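Local coordinates for protein 3-hydroxyisobutyryl-CoA hydrolase (Mycobacterium thermoresistibile, PDB 4HDT) that probably hydrolyses 3-hydroxy-2-methylpropanoyl-CoA to 3-hydroxy-2-methylpropanoate and free CoA, as a zinc-binding member of the crotonase-like family, at residues S158-K163 with I181-A186; G165-L170 with S228-C233; E292-C297 with D343-F348; S296-K301 with E336-P341. All blocks are in the same frame, centred on the assembly; numbering follows the deposited sequence. Where two conformers were deposited one is given.

Interaction 1: residues S158-K163 with I181-A186; sequences SRAPGK and IVMGFA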
loop_
_atom_site.group_PDB
_atom_site.type_symbol
_atom_site.label_atom_id
_atom_site.label_comp_id
_atom_site.label_asym_id
_atom_site.label_seq_id
_atom_site.Cartn_x
_atom_site.Cartn_y
_atom_site.Cartn_z
ATOM N N SER A 158 7.644 -6.647 4.514
ATOM C CA SER A 158 8.565 -7.704 4.990
ATOM C C SER A 158 10.023 -7.376 4.674
ATOM O O SER A 158 10.898 -7.993 5.304
ATOM C CB SER A 158 8.207 -9.101 4.455
ATOM O OG SER A 158 8.314 -9.182 3.041
ATOM N N ARG A 159 10.272 -6.432 3.759
ATOM C CA ARG A 159 11.628 -6.026 3.316
ATOM C C ARG A 159 12.153 -4.764 4.018
ATOM O O ARG A 159 13.291 -4.362 3.788
ATOM C CB ARG A 159 11.652 -5.893 1.791
ATOM C CG ARG A 159 11.693 -7.268 1.073
ATOM C CD ARG A 159 11.449 -7.201 -0.426
ATOM N NE ARG A 159 11.614 -8.530 -1.050
ATOM C CZ ARG A 159 10.729 -9.523 -0.922
ATOM N NH1 ARG A 159 9.613 -9.358 -0.202
ATOM N NH2 ARG A 159 10.964 -10.688 -1.526
ATOM N N ALA A 160 11.328 -4.151 4.861
ATOM C CA ALA A 160 11.723 -2.938 5.586
ATOM C C ALA A 160 12.779 -3.332 6.632
ATOM O O ALA A 160 12.818 -4.502 7.065
ATOM C CB ALA A 160 10.530 -2.314 6.265
ATOM N N PRO A 161 13.618 -2.363 7.051
ATOM C CA PRO A 161 14.623 -2.685 8.060
ATOM C C PRO A 161 14.025 -3.156 9.373
ATOM O O PRO A 161 12.983 -2.630 9.816
ATOM C CB PRO A 161 15.376 -1.356 8.234
ATOM C CG PRO A 161 15.090 -0.526 7.031
ATOM C CD PRO A 161 13.697 -0.948 6.637
ATOM N N GLY A 162 14.697 -4.111 10.025
ATOM C CA GLY A 162 14.288 -4.463 11.379
ATOM C C GLY A 162 12.860 -4.958 11.411
ATOM O O GLY A 162 12.444 -5.729 10.552
ATOM N N LYS A 163 12.099 -4.476 12.398
ATOM C CA LYS A 163 10.666 -4.745 12.501
ATOM C C LYS A 163 9.846 -3.514 12.133
ATOM O O LYS A 163 8.678 -3.445 12.485
ATOM C CB LYS A 163 10.306 -5.202 13.918
ATOM C CG LYS A 163 11.073 -6.427 14.390
ATOM C CD LYS A 163 10.842 -7.614 13.482
ATOM C CE LYS A 163 11.638 -8.826 13.919
ATOM N NZ LYS A 163 11.610 -9.835 12.842
ATOM N N ILE A 181 11.467 6.262 2.482
ATOM C CA ILE A 181 12.761 5.923 1.869
ATOM C C ILE A 181 13.502 4.931 2.779
ATOM O O ILE A 181 14.051 3.918 2.309
ATOM C CB ILE A 181 13.577 7.188 1.586
ATOM C CG1 ILE A 181 12.835 8.031 0.523
ATOM C CG2 ILE A 181 14.998 6.851 1.135
ATOM C CD1 ILE A 181 13.424 9.425 0.351
ATOM N N VAL A 182 13.511 5.184 4.088
ATOM C CA VAL A 182 14.157 4.246 5.020
ATOM C C VAL A 182 13.531 2.822 4.930
ATOM O O VAL A 182 14.237 1.818 4.970
ATOM C CB VAL A 182 14.091 4.828 6.473
ATOM C CG1 VAL A 182 14.267 3.739 7.524
ATOM C CG2 VAL A 182 15.085 5.966 6.610
ATOM N N MET A 183 12.213 2.772 4.729
ATOM C CA MET A 183 11.552 1.474 4.729
ATOM C C MET A 183 11.583 0.770 3.375
ATOM O O MET A 183 11.149 -0.366 3.296
ATOM C CB MET A 183 10.139 1.562 5.290
ATOM C CG MET A 183 10.129 1.490 6.831
ATOM S SD MET A 183 8.480 1.025 7.408
ATOM C CE MET A 183 7.748 2.510 6.783
ATOM N N GLY A 184 12.133 1.418 2.345
ATOM C CA GLY A 184 12.221 0.775 1.039
ATOM C C GLY A 184 10.975 0.909 0.215
ATOM O O GLY A 184 10.800 0.199 -0.765
ATOM N N PHE A 185 10.133 1.878 0.593
ATOM C CA PHE A 185 8.877 2.166 -0.164
ATOM C C PHE A 185 9.075 3.263 -1.213
ATOM O O PHE A 185 8.213 3.513 -2.060
ATOM C CB PHE A 185 7.751 2.604 0.785
ATOM C CG PHE A 185 7.042 1.482 1.513
ATOM C CD1 PHE A 185 7.728 0.602 2.340
ATOM C CD2 PHE A 185 5.666 1.322 1.424
ATOM C CE1 PHE A 185 7.092 -0.401 3.043
ATOM C CE2 PHE A 185 5.011 0.302 2.133
ATOM C CZ PHE A 185 5.718 -0.559 2.965
ATOM N N ALA A 186 10.214 3.955 -1.140
ATOM C CA ALA A 186 10.530 5.029 -2.085
ATOM C C ALA A 186 12.043 5.203 -2.167
ATOM O O ALA A 186 12.764 4.675 -1.321
ATOM C CB ALA A 186 9.854 6.338 -1.660
#
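Ala160 and Pro161, in the loop that joins helices 153-158 and 164-171 of this crotonase-like fold, pack against the C-terminal turn of helix 177-183, which finishes in a Schellman motif at Gly184. The tight part is small and buried. Ala160 directs its methyl at the helix end, where CB lies 3.9 Å from Met183 CG, and Ala160 CA makes a C-H...O contact of 3.5 Å with Met183 O. In the conformer given, the end of the methionine chain leads away from the loop; Phe175 also touches the Met183 side chain. Gly184 has positive phi (84°), and its N bonds back to Ile181 O at 3.2 Å, which closes the last turn.

The other flank is partly exposed, and its apolar spacing is looser: Pro161 CG stands 4.4 Å from Val182 CG1, wider than the gap at Ala160. Arg227 of helix 227-233 touches the same proline, while Ser221 lies against Val182. No hydrogen bond joins the two segments. The partly exposed proline nonetheless makes their closest approach, a carbon meeting a carbonyl oxygen, with Pro161 CG at 3.2 Å from Val182 O.

Interaction 2: residues G165-L170 with S228-C233; sequences GLHAAL and SWIDEC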
loop_
_atom_site.group_PDB
_atom_site.type_symbol
_atom_site.label_atom_id
_atom_site.label_comp_id
_atom_site.label_asym_id
_atom_site.label_seq_id
_atom_site.Cartn_x
_atom_site.Cartn_y
_atom_site.Cartn_z
ATOM N N GLY A 165 8.545 -2.696 9.408
ATOM C CA GLY A 165 7.379 -3.132 8.620
ATOM C C GLY A 165 6.224 -3.638 9.472
ATOM O O GLY A 165 5.024 -3.343 9.192
ATOM N N LEU A 166 6.518 -4.416 10.516
ATOM C CA LEU A 166 5.440 -4.880 11.415
ATOM C C LEU A 166 4.797 -3.731 12.140
ATOM O O LEU A 166 3.576 -3.688 12.346
ATOM C CB LEU A 166 5.959 -5.889 12.470
ATOM C CG LEU A 166 6.397 -7.189 11.938
ATOM C CD1 LEU A 166 6.842 -8.093 13.098
ATOM C CD2 LEU A 166 5.290 -7.858 11.185
ATOM N N HIS A 167 5.619 -2.790 12.598
ATOM C CA HIS A 167 5.080 -1.603 13.227
ATOM C C HIS A 167 4.088 -0.877 12.300
ATOM O O HIS A 167 2.985 -0.547 12.721
ATOM C CB HIS A 167 6.232 -0.709 13.697
ATOM C CG HIS A 167 5.803 0.631 14.177
ATOM N ND1 HIS A 167 5.247 0.838 15.425
ATOM C CD2 HIS A 167 5.810 1.840 13.565
ATOM C CE1 HIS A 167 4.967 2.112 15.574
ATOM N NE2 HIS A 167 5.273 2.741 14.454
ATOM N N ALA A 168 4.525 -0.577 11.090
ATOM C CA ALA A 168 3.640 0.090 10.150
ATOM C C ALA A 168 2.355 -0.726 9.910
ATOM O O ALA A 168 1.266 -0.155 9.865
ATOM C CB ALA A 168 4.375 0.370 8.861
ATOM N N ALA A 169 2.503 -2.047 9.802
ATOM C CA ALA A 169 1.360 -2.926 9.433
ATOM C C ALA A 169 0.359 -3.091 10.578
ATOM O O ALA A 169 -0.861 -3.148 10.350
ATOM C CB ALA A 169 1.887 -4.277 9.024
ATOM N N LEU A 170 0.843 -3.168 11.827
ATOM C CA LEU A 170 -0.040 -3.427 12.966
ATOM C C LEU A 170 -0.654 -2.160 13.496
ATOM O O LEU A 170 -1.840 -2.138 13.867
ATOM C CB LEU A 170 0.722 -4.198 14.049
ATOM C CG LEU A 170 1.192 -5.579 13.631
ATOM C CD1 LEU A 170 1.906 -6.253 14.804
ATOM C CD2 LEU A 170 0.103 -6.501 13.096
ATOM N N SER A 228 15.004 1.227 17.773
ATOM C CA SER A 228 15.466 0.490 18.927
ATOM C C SER A 228 14.297 -0.198 19.635
ATOM O O SER A 228 14.334 -1.411 19.869
ATOM C CB SER A 228 16.176 1.428 19.911
ATOM O OG SER A 228 15.361 2.570 20.216
ATOM N N TRP A 229 13.252 0.568 19.961
ATOM C CA TRP A 229 12.117 0.007 20.729
ATOM C C TRP A 229 11.153 -0.781 19.835
ATOM O O TRP A 229 10.499 -1.726 20.287
ATOM C CB TRP A 229 11.356 1.058 21.568
ATOM C CG TRP A 229 10.676 2.184 20.825
ATOM C CD1 TRP A 229 11.151 3.442 20.667
ATOM C CD2 TRP A 229 9.409 2.152 20.157
ATOM N NE1 TRP A 229 10.298 4.196 19.949
ATOM C CE2 TRP A 229 9.197 3.442 19.630
ATOM C CE3 TRP A 229 8.410 1.190 19.989
ATOM C CZ2 TRP A 229 8.050 3.773 18.924
ATOM C CZ3 TRP A 229 7.290 1.522 19.293
ATOM C CH2 TRP A 229 7.111 2.801 18.767
ATOM N N ILE A 230 11.076 -0.407 18.565
ATOM C CA ILE A 230 10.334 -1.217 17.597
ATOM C C ILE A 230 10.934 -2.620 17.509
ATOM O O ILE A 230 10.236 -3.599 17.680
ATOM C CB ILE A 230 10.260 -0.510 16.224
ATOM C CG1 ILE A 230 9.347 0.708 16.318
ATOM C CG2 ILE A 230 9.703 -1.463 15.169
ATOM C CD1 ILE A 230 9.432 1.686 15.147
ATOM N N ASP A 231 12.242 -2.708 17.287
ATOM C CA ASP A 231 12.899 -4.018 17.186
ATOM C C ASP A 231 12.816 -4.791 18.512
ATOM O O ASP A 231 12.690 -6.016 18.504
ATOM C CB ASP A 231 14.358 -3.839 16.789
ATOM C CG ASP A 231 14.535 -3.482 15.342
ATOM O OD1 ASP A 231 13.527 -3.283 14.610
ATOM O OD2 ASP A 231 15.719 -3.408 14.918
ATOM N N GLU A 232 12.858 -4.077 19.638
ATOM C CA GLU A 232 12.713 -4.676 20.958
ATOM C C GLU A 232 11.359 -5.332 21.141
ATOM O O GLU A 232 11.252 -6.394 21.713
ATOM C CB GLU A 232 12.859 -3.580 22.029
ATOM C CG GLU A 232 12.596 -3.966 23.494
ATOM C CD GLU A 232 12.625 -2.780 24.452
ATOM O OE1 GLU A 232 12.928 -1.663 23.962
ATOM O OE2 GLU A 232 12.397 -2.965 25.680
ATOM N N CYS A 233 10.324 -4.634 20.717
ATOM C CA CYS A 233 8.978 -4.980 21.117
ATOM C C CYS A 233 8.251 -5.816 20.095
ATOM O O CYS A 233 7.331 -6.562 20.466
ATOM C CB CYS A 233 8.166 -3.710 21.440
ATOM S SG CYS A 233 8.798 -2.832 22.893
#
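His167 of helix 164-171 fits its imidazole against two side chains of helix 227-233, Ile230 and Trp229. Ile230 covers one face of the imidazole: its CD1 stands 4.0 Å from the ring centroid, 17° off the normal, a CH-pi contact. The other branch of the same isoleucine reaches the root of the histidine, with Ile230 CG2 3.8 Å from His167 CB. Trp229 completes the first shell as an offset edge-to-face partner. The edge of its six-membered ring is turned toward the imidazole face, the planes stand at 88° and the centroids are 5.7 Å apart; the nearest atoms are Trp229 CH2 and His167 CE1, at 3.9 Å.

Torsions bring these groups together. His167 carries CG opposite its backbone N (chi1 171°), which sends the ring out to the neighbouring helix, whereas Trp229 takes the sterically demanding rotamer with CG between N and the carbonyl carbon, bringing the indole back toward the histidine.

Further out, polar bonds hold both rings. His167 ND1 is hydrogen-bonded to Tyr234 OH, and the rings of these two residues also meet; Trp229 NE1 is hydrogen-bonded to Gln226 OE1. Ala253 and Ala254 of helix 252-261 touch the indole, and Ala257 of that helix touches His167. With no hydrogen bond between the segments, the contact is a buried helix-helix packing within the helical region of a crotonase-like fold, centred on one histidine, with an isoleucine over a ring face and a tryptophan edge-to-face.

Interaction 3: residues E292-C297 with D343-F348; sequences EYRVSC and DPELTF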
loop_
_atom_site.group_PDB
_atom_site.type_symbol
_atom_site.label_atom_id
_atom_site.label_comp_id
_atom_site.label_asym_id
_atom_site.label_seq_id
_atom_site.Cartn_x
_atom_site.Cartn_y
_atom_site.Cartn_z
ATOM N N GLU A 292 -1.627 -12.813 -0.814
ATOM C CA GLU A 292 -2.480 -11.697 -0.460
ATOM C C GLU A 292 -3.884 -11.881 -1.045
ATOM O O GLU A 292 -4.893 -11.511 -0.439
ATOM C CB GLU A 292 -1.886 -10.382 -0.964
ATOM C CG GLU A 292 -0.666 -9.875 -0.183
ATOM C CD GLU A 292 -0.047 -8.606 -0.749
ATOM O OE1 GLU A 292 -0.619 -8.021 -1.681
ATOM O OE2 GLU A 292 1.033 -8.188 -0.258
ATOM N N TYR A 293 -3.971 -12.453 -2.225
ATOM C CA TYR A 293 -5.281 -12.637 -2.859
ATOM C C TYR A 293 -6.122 -13.648 -2.063
ATOM O O TYR A 293 -7.311 -13.428 -1.860
ATOM C CB TYR A 293 -5.096 -13.114 -4.304
ATOM C CG TYR A 293 -6.369 -13.280 -5.083
ATOM C CD1 TYR A 293 -7.087 -12.153 -5.528
ATOM C CD2 TYR A 293 -6.848 -14.543 -5.394
ATOM C CE1 TYR A 293 -8.253 -12.284 -6.241
ATOM C CE2 TYR A 293 -8.015 -14.679 -6.090
ATOM C CZ TYR A 293 -8.721 -13.572 -6.521
ATOM O OH TYR A 293 -9.899 -13.812 -7.223
ATOM N N ARG A 294 -5.510 -14.746 -1.615
ATOM C CA ARG A 294 -6.219 -15.707 -0.736
ATOM C C ARG A 294 -6.737 -14.990 0.515
ATOM O O ARG A 294 -7.887 -15.164 0.914
ATOM C CB ARG A 294 -5.317 -16.867 -0.297
ATOM C CG ARG A 294 -4.890 -17.765 -1.458
ATOM C CD ARG A 294 -3.883 -18.806 -0.996
ATOM N NE ARG A 294 -3.746 -19.919 -1.917
ATOM C CZ ARG A 294 -2.995 -21.010 -1.682
ATOM N NH1 ARG A 294 -2.277 -21.112 -0.559
ATOM N NH2 ARG A 294 -2.953 -21.997 -2.573
ATOM N N VAL A 295 -5.887 -14.159 1.111
ATOM C CA VAL A 295 -6.246 -13.440 2.336
ATOM C C VAL A 295 -7.397 -12.464 2.087
ATOM O O VAL A 295 -8.365 -12.430 2.871
ATOM C CB VAL A 295 -5.017 -12.746 2.940
ATOM C CG1 VAL A 295 -5.350 -11.790 4.076
ATOM C CG2 VAL A 295 -3.992 -13.799 3.424
ATOM N N SER A 296 -7.310 -11.691 1.004
ATOM C CA SER A 296 -8.380 -10.735 0.665
ATOM C C SER A 296 -9.705 -11.454 0.404
ATOM O O SER A 296 -10.729 -11.048 0.905
ATOM C CB SER A 296 -7.989 -9.849 -0.513
ATOM O OG SER A 296 -6.812 -9.082 -0.212
ATOM N N CYS A 297 -9.651 -12.528 -0.379
ATOM C CA CYS A 297 -10.829 -13.344 -0.652
ATOM C C CYS A 297 -11.459 -13.862 0.631
ATOM O O CYS A 297 -12.696 -13.831 0.779
ATOM C CB CYS A 297 -10.462 -14.498 -1.551
ATOM S SG CYS A 297 -10.239 -14.044 -3.295
ATOM N N ASP A 343 -10.177 -20.763 -5.840
ATOM C CA ASP A 343 -10.286 -21.287 -7.200
ATOM C C ASP A 343 -11.135 -20.318 -8.005
ATOM O O ASP A 343 -12.350 -20.260 -7.804
ATOM C CB ASP A 343 -10.902 -22.678 -7.178
ATOM C CG ASP A 343 -10.906 -23.344 -8.554
ATOM O OD1 ASP A 343 -10.666 -22.673 -9.579
ATOM O OD2 ASP A 343 -11.168 -24.555 -8.629
ATOM N N PRO A 344 -10.522 -19.588 -8.959
ATOM C CA PRO A 344 -9.149 -19.726 -9.389
ATOM C C PRO A 344 -8.214 -18.983 -8.453
ATOM O O PRO A 344 -8.605 -17.998 -7.832
ATOM C CB PRO A 344 -9.146 -19.052 -10.769
ATOM C CG PRO A 344 -10.158 -17.988 -10.644
ATOM C CD PRO A 344 -11.267 -18.654 -9.835
ATOM N N GLU A 345 -6.991 -19.471 -8.373
ATOM C CA GLU A 345 -5.920 -18.727 -7.748
ATOM C C GLU A 345 -5.578 -17.520 -8.633
ATOM O O GLU A 345 -5.917 -17.471 -9.829
ATOM C CB GLU A 345 -4.690 -19.604 -7.586
ATOM C CG GLU A 345 -4.892 -20.864 -6.761
ATOM C CD GLU A 345 -4.821 -20.676 -5.254
ATOM O OE1 GLU A 345 -4.607 -19.572 -4.751
ATOM O OE2 GLU A 345 -4.984 -21.677 -4.535
ATOM N N LEU A 346 -4.882 -16.539 -8.056
ATOM C CA LEU A 346 -4.429 -15.377 -8.826
ATOM C C LEU A 346 -3.342 -15.907 -9.788
ATOM O O LEU A 346 -2.439 -16.649 -9.373
ATOM C CB LEU A 346 -3.866 -14.308 -7.875
ATOM C CG LEU A 346 -3.222 -13.100 -8.541
ATOM C CD1 LEU A 346 -4.266 -12.291 -9.274
ATOM C CD2 LEU A 346 -2.506 -12.202 -7.564
ATOM N N THR A 347 -3.485 -15.569 -11.066
ATOM C CA THR A 347 -2.498 -15.924 -12.097
ATOM C C THR A 347 -2.093 -14.677 -12.892
ATOM O O THR A 347 -2.794 -13.661 -12.896
ATOM C CB THR A 347 -3.050 -16.998 -13.062
ATOM O OG1 THR A 347 -4.279 -16.536 -13.647
ATOM C CG2 THR A 347 -3.293 -18.256 -12.291
ATOM N N PHE A 348 -0.915 -14.754 -13.529
ATOM C CA PHE A 348 -0.289 -13.575 -14.154
ATOM C C PHE A 348 0.004 -13.727 -15.636
ATOM O O PHE A 348 0.812 -12.998 -16.201
ATOM C CB PHE A 348 1.000 -13.252 -13.424
ATOM C CG PHE A 348 0.775 -12.947 -11.988
ATOM C CD1 PHE A 348 0.777 -13.973 -11.057
ATOM C CD2 PHE A 348 0.585 -11.656 -11.562
ATOM C CE1 PHE A 348 0.550 -13.718 -9.722
ATOM C CE2 PHE A 348 0.377 -11.392 -10.233
ATOM C CZ PHE A 348 0.355 -12.421 -9.304
HETATM O O HOH W 1 -10.893 -16.584 -7.014
#
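Tyr293, Glu345 and Leu346 bury the most surface where helix 285-299 meets the chain near its C-terminus. Here an extended C-terminal segment packs on a helix through an aromatic contact and a salt bridge, a structural contact in which the Tyr293 side chain is about 12 Å from a bound zinc ion. Tyr293 sends its ring toward 343-348 with CG opposite the backbone N (chi1 -177°), and Leu346 crosses it at a slant, with Leu346 CB 3.9 Å from Tyr293 CD2. Pro344 O sits at the ring edge, near its plane, 3.8 Å from Tyr293 CE2. A water bridges the same two residues, 3.0 Å from Tyr293 OH and donating to Pro344 O at 2.8 Å.

Glu345 starts away from the helix but bends at its second torsion (chi2 -82°), which returns the carboxylate to Arg294. The guanidinium grips it side-on in a two-bond salt bridge: Arg294 NE donates to Glu345 OE1 at 3.0 Å, on the syn side, and Arg294 NH2 to Glu345 OE2 at 2.8 Å, from above the carboxylate plane. The two planes are 46° apart, although both oxygens lie near the guanidinium plane.

The strip 343-348 thus runs past one flank of helix 285-299, with Leu346 also touching Leu289, one turn before Tyr293 on that helix, while Arg88 of helix 85-103 reaches Tyr293 and Thr347 O accepts a hydrogen bond from Arg96 of helix 85-103.

Interaction 4: residues S296-K301 with E336-P341; sequences SCASLK and EAYFAP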
loop_
_atom_site.group_PDB
_atom_site.type_symbol
_atom_site.label_atom_id
_atom_site.label_comp_id
_atom_site.label_asym_id
_atom_site.label_seq_id
_atom_site.Cartn_x
_atom_site.Cartn_y
_atom_site.Cartn_z
ATOM N N SER A 296 -7.310 -11.691 1.004
ATOM C CA SER A 296 -8.380 -10.735 0.665
ATOM C C SER A 296 -9.705 -11.454 0.404
ATOM O O SER A 296 -10.729 -11.048 0.905
ATOM C CB SER A 296 -7.989 -9.849 -0.513
ATOM O OG SER A 296 -6.812 -9.082 -0.212
ATOM N N CYS A 297 -9.651 -12.528 -0.379
ATOM C CA CYS A 297 -10.829 -13.344 -0.652
ATOM C C CYS A 297 -11.459 -13.862 0.631
ATOM O O CYS A 297 -12.696 -13.831 0.779
ATOM C CB CYS A 297 -10.462 -14.498 -1.551
ATOM S SG CYS A 297 -10.239 -14.044 -3.295
ATOM N N ALA A 298 -10.630 -14.366 1.545
ATOM C CA ALA A 298 -11.129 -14.846 2.838
ATOM C C ALA A 298 -11.790 -13.707 3.640
ATOM O O ALA A 298 -12.876 -13.915 4.242
ATOM C CB ALA A 298 -10.001 -15.503 3.629
ATOM N N SER A 299 -11.175 -12.528 3.612
ATOM C CA SER A 299 -11.700 -11.382 4.346
ATOM C C SER A 299 -13.123 -10.997 3.865
ATOM O O SER A 299 -13.926 -10.472 4.645
ATOM C CB SER A 299 -10.772 -10.188 4.248
ATOM O OG SER A 299 -11.018 -9.527 3.033
ATOM N N LEU A 300 -13.445 -11.263 2.606
ATOM C CA LEU A 300 -14.807 -10.968 2.143
ATOM C C LEU A 300 -15.901 -11.709 2.910
ATOM O O LEU A 300 -17.053 -11.270 2.940
ATOM C CB LEU A 300 -14.970 -11.276 0.652
ATOM C CG LEU A 300 -14.343 -10.339 -0.329
ATOM C CD1 LEU A 300 -14.549 -10.960 -1.725
ATOM C CD2 LEU A 300 -14.980 -8.937 -0.236
ATOM N N LYS A 301 -15.584 -12.873 3.457
ATOM C CA LYS A 301 -16.519 -13.686 4.230
ATOM C C LYS A 301 -16.548 -13.292 5.714
ATOM O O LYS A 301 -17.342 -13.808 6.488
ATOM C CB LYS A 301 -16.179 -15.186 4.090
ATOM N N GLU A 336 -5.383 -19.394 10.195
ATOM C CA GLU A 336 -5.076 -20.283 9.078
ATOM C C GLU A 336 -6.140 -20.255 7.997
ATOM O O GLU A 336 -5.820 -20.406 6.809
ATOM C CB GLU A 336 -4.821 -21.718 9.592
ATOM C CG GLU A 336 -4.623 -22.778 8.534
ATOM C CD GLU A 336 -3.401 -22.572 7.642
ATOM O OE1 GLU A 336 -2.448 -21.867 8.028
ATOM O OE2 GLU A 336 -3.409 -23.142 6.531
ATOM N N ALA A 337 -7.387 -20.036 8.384
ATOM C CA ALA A 337 -8.504 -19.973 7.404
ATOM C C ALA A 337 -8.305 -18.899 6.328
ATOM O O ALA A 337 -8.790 -19.046 5.220
ATOM C CB ALA A 337 -9.813 -19.739 8.129
ATOM N N TYR A 338 -7.580 -17.830 6.633
ATOM C CA TYR A 338 -7.369 -16.764 5.660
ATOM C C TYR A 338 -6.391 -17.134 4.560
ATOM O O TYR A 338 -6.341 -16.478 3.529
ATOM C CB TYR A 338 -6.914 -15.484 6.333
ATOM C CG TYR A 338 -8.012 -14.692 7.007
ATOM C CD1 TYR A 338 -8.574 -15.118 8.205
ATOM C CD2 TYR A 338 -8.404 -13.475 6.490
ATOM C CE1 TYR A 338 -9.566 -14.368 8.842
ATOM C CE2 TYR A 338 -9.362 -12.693 7.125
ATOM C CZ TYR A 338 -9.942 -13.140 8.295
ATOM O OH TYR A 338 -10.871 -12.344 8.917
ATOM N N PHE A 339 -5.639 -18.220 4.751
ATOM C CA PHE A 339 -4.607 -18.640 3.821
ATOM C C PHE A 339 -5.042 -19.839 2.999
ATOM O O PHE A 339 -4.237 -20.380 2.256
ATOM C CB PHE A 339 -3.307 -18.927 4.597
ATOM C CG PHE A 339 -2.752 -17.714 5.264
ATOM C CD1 PHE A 339 -1.929 -16.859 4.569
ATOM C CD2 PHE A 339 -3.071 -17.399 6.586
ATOM C CE1 PHE A 339 -1.449 -15.696 5.159
ATOM C CE2 PHE A 339 -2.580 -16.257 7.185
ATOM C CZ PHE A 339 -1.779 -15.402 6.479
ATOM N N ALA A 340 -6.329 -20.184 3.068
ATOM C CA ALA A 340 -6.851 -21.304 2.305
ATOM C C ALA A 340 -6.764 -21.052 0.801
ATOM O O ALA A 340 -6.910 -19.897 0.313
ATOM C CB ALA A 340 -8.275 -21.603 2.710
ATOM N N PRO A 341 -6.504 -22.134 0.044
ATOM C CA PRO A 341 -6.582 -22.068 -1.418
ATOM C C PRO A 341 -7.906 -21.550 -1.898
ATOM O O PRO A 341 -8.938 -21.810 -1.277
ATOM C CB PRO A 341 -6.499 -23.541 -1.846
ATOM C CG PRO A 341 -5.758 -24.217 -0.761
ATOM C CD PRO A 341 -6.021 -23.442 0.514
#
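The CD2-CE2 side of the Tyr338 ring meets Ala298 and Ser299. This is helix-end packing in the crotonase-like fold: the last turn of helix 285-299 rests on the turn that follows helix 332-336. Along this flank of the ring, Ala298 CB approaches Tyr338 CD2 to 3.9 Å, and further out Tyr338 CE2 comes within 3.9 Å of Ser299 CA. Ile267 and Val271 of helix 266-279 also touch the tyrosine.

Ala298 and Tyr338 bury the most surface. The alanine methyl points toward the turn, and its small size lets the backbones come close, with Ala298 CB 3.6 Å from Tyr338 CA. Tyr338 CG is placed opposite its carbonyl carbon (chi1 -78°), which swings the ring from the turn along the helix end to Ser299. No hydrogen bond crosses between the segments, and the meeting is mainly van der Waals packing.

The Ser299 hydroxyl is served within the helix. Ser296 O receives two donors, Leu300 N and the hydroxyl of Ser299. The second of these bonds is short: Ser299 OG donates to Ser296 O at 2.6 Å, tilted 17° from the carbonyl plane.

In the fold
The four contacts form two touching pairs. Interactions 1 and 2 meet at Lys163, the N-cap of helix 164-171, whose N is probably hydrogen-bonded to Asp231 OD1 of helix 227-233; their segments alternate along the chain. Interactions 3 and 4 share Ser296 and Cys297 on helix 285-299, and Arg294 packs against Phe339, Ala340 and Pro341 between them. The pairs are separate, with centres about 25 to 28 Å apart. Chemistry follows place: interaction 2 is buried, aromatic and aliphatic, interactions 1 and 4 are partly buried apolar packing at helix ends, and interaction 3, also partly buried, alone has a salt bridge across its segments.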